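Local coordinates for nonsense-mediated mRNA decay factor SMG5 (Homo sapiens, PDB 2HWY), which takes part in nonsense-mediated mRNA decay, promoting UPF1 dephosphorylation, and is represented by its PIN domain, at residues A[5-10]-A[30-35]. Residues are numbered along the deposited sequence; the frame is centred on the assembly and turned at random.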
ATOM      1  N   LEU A   5       0.917  -7.400  -0.225  1.00 22.84           N
ATOM      2  CA  LEU A   5      -0.003  -6.286  -0.434  1.00 22.95           C
ATOM      3  C   LEU A   5       0.830  -5.036  -0.619  1.00 23.05           C
ATOM      4  O   LEU A   5       1.851  -4.865   0.072  1.00 22.68           O
ATOM      5  CB  LEU A   5      -0.945  -6.123   0.751  1.00 22.93           C
ATOM      6  CG  LEU A   5      -1.705  -7.426   1.022  1.00 23.98           C
ATOM      7  CD1 LEU A   5      -2.606  -7.299   2.274  1.00 24.51           C
ATOM      8  CD2 LEU A   5      -2.491  -7.842  -0.206  1.00 22.82           C
ATOM      9  N   VAL A   6       0.441  -4.177  -1.567  1.00 22.87           N
ATOM     10  CA  VAL A   6       1.183  -2.929  -1.753  1.00 23.06           C
ATOM     11  C   VAL A   6       0.287  -1.691  -1.705  1.00 22.90           C
ATOM     12  O   VAL A   6      -0.394  -1.375  -2.668  1.00 22.51           O
ATOM     13  CB  VAL A   6       2.130  -2.956  -2.990  1.00 22.74           C
ATOM     14  CG1 VAL A   6       2.743  -4.332  -3.145  1.00 22.53           C
ATOM     15  CG2 VAL A   6       1.435  -2.539  -4.258  1.00 23.50           C
ATOM     16  N   PRO A   7       0.286  -1.002  -0.553  1.00 23.41           N
ATOM     17  CA  PRO A   7      -0.413   0.248  -0.331  1.00 24.21           C
ATOM     18  C   PRO A   7      -0.108   1.382  -1.300  1.00 24.99           C
ATOM     19  O   PRO A   7       1.052   1.624  -1.677  1.00 24.83           O
ATOM     20  CB  PRO A   7       0.058   0.656   1.062  1.00 24.29           C
ATOM     21  CG  PRO A   7       0.354  -0.598   1.730  1.00 23.68           C
ATOM     22  CD  PRO A   7       0.943  -1.464   0.681  1.00 23.36           C
ATOM     23  N   ASP A   8      -1.189   2.053  -1.681  1.00 25.97           N
ATOM     24  CA  ASP A   8      -1.195   3.353  -2.369  1.00 26.10           C
ATOM     25  C   ASP A   8      -0.840   4.391  -1.290  1.00 26.52           C
ATOM     26  O   ASP A   8      -0.878   4.064  -0.092  1.00 27.31           O
ATOM     27  CB  ASP A   8      -2.628   3.548  -2.895  1.00 26.08           C
ATOM     28  CG  ASP A   8      -2.802   4.734  -3.810  1.00 27.29           C
ATOM     29  OD1 ASP A   8      -2.308   5.847  -3.502  1.00 33.80           O
ATOM     30  OD2 ASP A   8      -3.504   4.572  -4.835  1.00 27.71           O
ATOM     31  N   THR A   9      -0.469   5.609  -1.686  1.00 26.29           N
ATOM     32  CA  THR A   9      -0.302   6.713  -0.732  1.00 26.48           C
ATOM     33  C   THR A   9      -1.662   6.975  -0.107  1.00 26.72           C
ATOM     34  O   THR A   9      -1.800   7.155   1.107  1.00 26.96           O
ATOM     35  CB  THR A   9       0.216   8.047  -1.397  1.00 26.31           C
ATOM     36  OG1 THR A   9       1.616   7.951  -1.676  1.00 25.88           O
ATOM     37  CG2 THR A   9      -0.003   9.247  -0.483  1.00 25.80           C
ATOM     38  N   GLN A  10      -2.672   7.004  -0.955  1.00 26.87           N
ATOM     39  CA  GLN A  10      -4.010   7.298  -0.498  1.00 27.21           C
ATOM     40  C   GLN A  10      -4.475   6.267   0.527  1.00 27.13           C
ATOM     41  O   GLN A  10      -5.140   6.626   1.500  1.00 27.37           O
ATOM     42  CB  GLN A  10      -4.976   7.336  -1.677  1.00 27.23           C
ATOM     43  CG  GLN A  10      -5.520   8.689  -2.001  1.00 27.59           C
ATOM     44  CD  GLN A  10      -6.646   8.588  -3.027  1.00 28.67           C
ATOM     45  OE1 GLN A  10      -7.707   9.214  -2.882  1.00 31.43           O
ATOM     46  NE2 GLN A  10      -6.429   7.774  -4.065  1.00 30.11           N
ATOM     47  N   VAL A  30       3.816  -6.623   3.707  1.00 21.80           N
ATOM     48  CA  VAL A  30       3.452  -5.312   3.178  1.00 21.60           C
ATOM     49  C   VAL A  30       4.681  -4.606   2.590  1.00 21.36           C
ATOM     50  O   VAL A  30       5.531  -4.094   3.322  1.00 21.31           O
ATOM     51  CB  VAL A  30       2.783  -4.428   4.238  1.00 21.57           C
ATOM     52  CG1 VAL A  30       2.664  -3.007   3.724  1.00 23.45           C
ATOM     53  CG2 VAL A  30       1.405  -4.951   4.595  1.00 21.09           C
ATOM     54  N   ILE A  31       4.761  -4.601   1.261  1.00 21.01           N
ATOM     55  CA  ILE A  31       5.747  -3.820   0.532  1.00 20.81           C
ATOM     56  C   ILE A  31       5.220  -2.393   0.345  1.00 20.54           C
ATOM     57  O   ILE A  31       4.213  -2.193  -0.333  1.00 19.92           O
ATOM     58  CB  ILE A  31       6.039  -4.451  -0.841  1.00 20.67           C
ATOM     59  CG1 ILE A  31       6.367  -5.937  -0.682  1.00 21.71           C
ATOM     60  CG2 ILE A  31       7.198  -3.740  -1.531  1.00 20.73           C
ATOM     61  CD1 ILE A  31       7.478  -6.218   0.360  1.00 22.96           C
ATOM     62  N   ILE A  32       5.892  -1.414   0.958  1.00 20.43           N
ATOM     63  CA  ILE A  32       5.555   0.004   0.775  1.00 20.47           C
ATOM     64  C   ILE A  32       6.501   0.538  -0.293  1.00 20.67           C
ATOM     65  O   ILE A  32       7.702   0.666  -0.044  1.00 21.32           O
ATOM     66  CB  ILE A  32       5.767   0.870   2.068  1.00 20.09           C
ATOM     67  CG1 ILE A  32       5.133   0.249   3.319  1.00 19.99           C
ATOM     68  CG2 ILE A  32       5.212   2.255   1.853  1.00 20.35           C
ATOM     69  CD1 ILE A  32       3.594   0.090   3.258  1.00 19.79           C
ATOM     70  N   PRO A  33       5.992   0.862  -1.484  1.00 20.82           N
ATOM     71  CA  PRO A  33       6.925   1.283  -2.546  1.00 20.75           C
ATOM     72  C   PRO A  33       7.641   2.610  -2.263  1.00 20.63           C
ATOM     73  O   PRO A  33       7.054   3.511  -1.663  1.00 20.80           O
ATOM     74  CB  PRO A  33       6.030   1.417  -3.784  1.00 20.78           C
ATOM     75  CG  PRO A  33       4.707   0.838  -3.417  1.00 21.43           C
ATOM     76  CD  PRO A  33       4.590   0.882  -1.928  1.00 21.14           C
ATOM     77  N   ARG A  34       8.896   2.717  -2.694  1.00 20.64           N
ATOM     78  CA  ARG A  34       9.698   3.948  -2.536  1.00 20.98           C
ATOM     79  C   ARG A  34       9.003   5.231  -2.965  1.00 20.69           C
ATOM     80  O   ARG A  34       9.230   6.283  -2.389  1.00 20.62           O
ATOM     81  CB  ARG A  34      11.017   3.845  -3.328  1.00 21.08           C
ATOM     82  CG  ARG A  34      11.937   5.093  -3.212  1.00 21.14           C
ATOM     83  CD  ARG A  34      13.330   4.737  -2.717  1.00 21.57           C
ATOM     84  NE  ARG A  34      13.197   3.952  -1.501  1.00 21.60           N
ATOM     85  CZ  ARG A  34      12.878   4.452  -0.314  1.00 22.07           C
ATOM     86  NH1 ARG A  34      12.715   5.759  -0.141  1.00 22.50           N
ATOM     87  NH2 ARG A  34      12.738   3.635   0.719  1.00 22.20           N
ATOM     88  N   THR A  35       8.194   5.144  -4.009  1.00 21.00           N
ATOM     89  CA  THR A  35       7.487   6.294  -4.537  1.00 21.39           C
ATOM     90  C   THR A  35       6.387   6.726  -3.570  1.00 21.97           C
ATOM     91  O   THR A  35       6.028   7.905  -3.522  1.00 22.33           O
ATOM     92  CB  THR A  35       6.906   5.984  -5.934  1.00 21.40           C
ATOM     93  OG1 THR A  35       6.554   7.206  -6.589  1.00 21.90           O
ATOM     94  CG2 THR A  35       5.684   5.052  -5.860  1.00 20.93           C
TER
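Pro7 packs its ring onto Val30 and Ile32 where two neighbouring strands of the parallel sheet of the PIN domain, 4-7 and 29-32, run side by side near the centre of the chain. This is the tight part. Pro7 CG comes within 3.6 Å of Ile32 CD1, the two side chains crossing at about a right angle, and Pro7 CD lies 3.8 Å from Val30 CG1. Val30 CG1, anti to the backbone N (chi1 169°), is the branch that reaches the ring. An alanine in place of Pro7 would probably leave Val30 CG1 and Ile32 CD1 facing a gap, since CG and CD make both contacts. The apolar contact of Val6 with Ile31 is looser, CG1 to CB 4.0 Å; the far end of Ile31 turns from strand 4-7, and the residue is partly open to solvent. Beyond Pro7 and Ile32 the strands give way to helices 9-14 and 34-43. There the first helix is capped within its own segment, Asp8 OD1 accepting from Gln10 N, while Thr9 packs on Val36 and Leu40. The backbones are joined at Leu5 O, which accepts a weak hydrogen bond from Ile31 N at 3.2 Å (134° at the hydrogen) and a CA-H...O contact from Val30 CA at 3.5 Å.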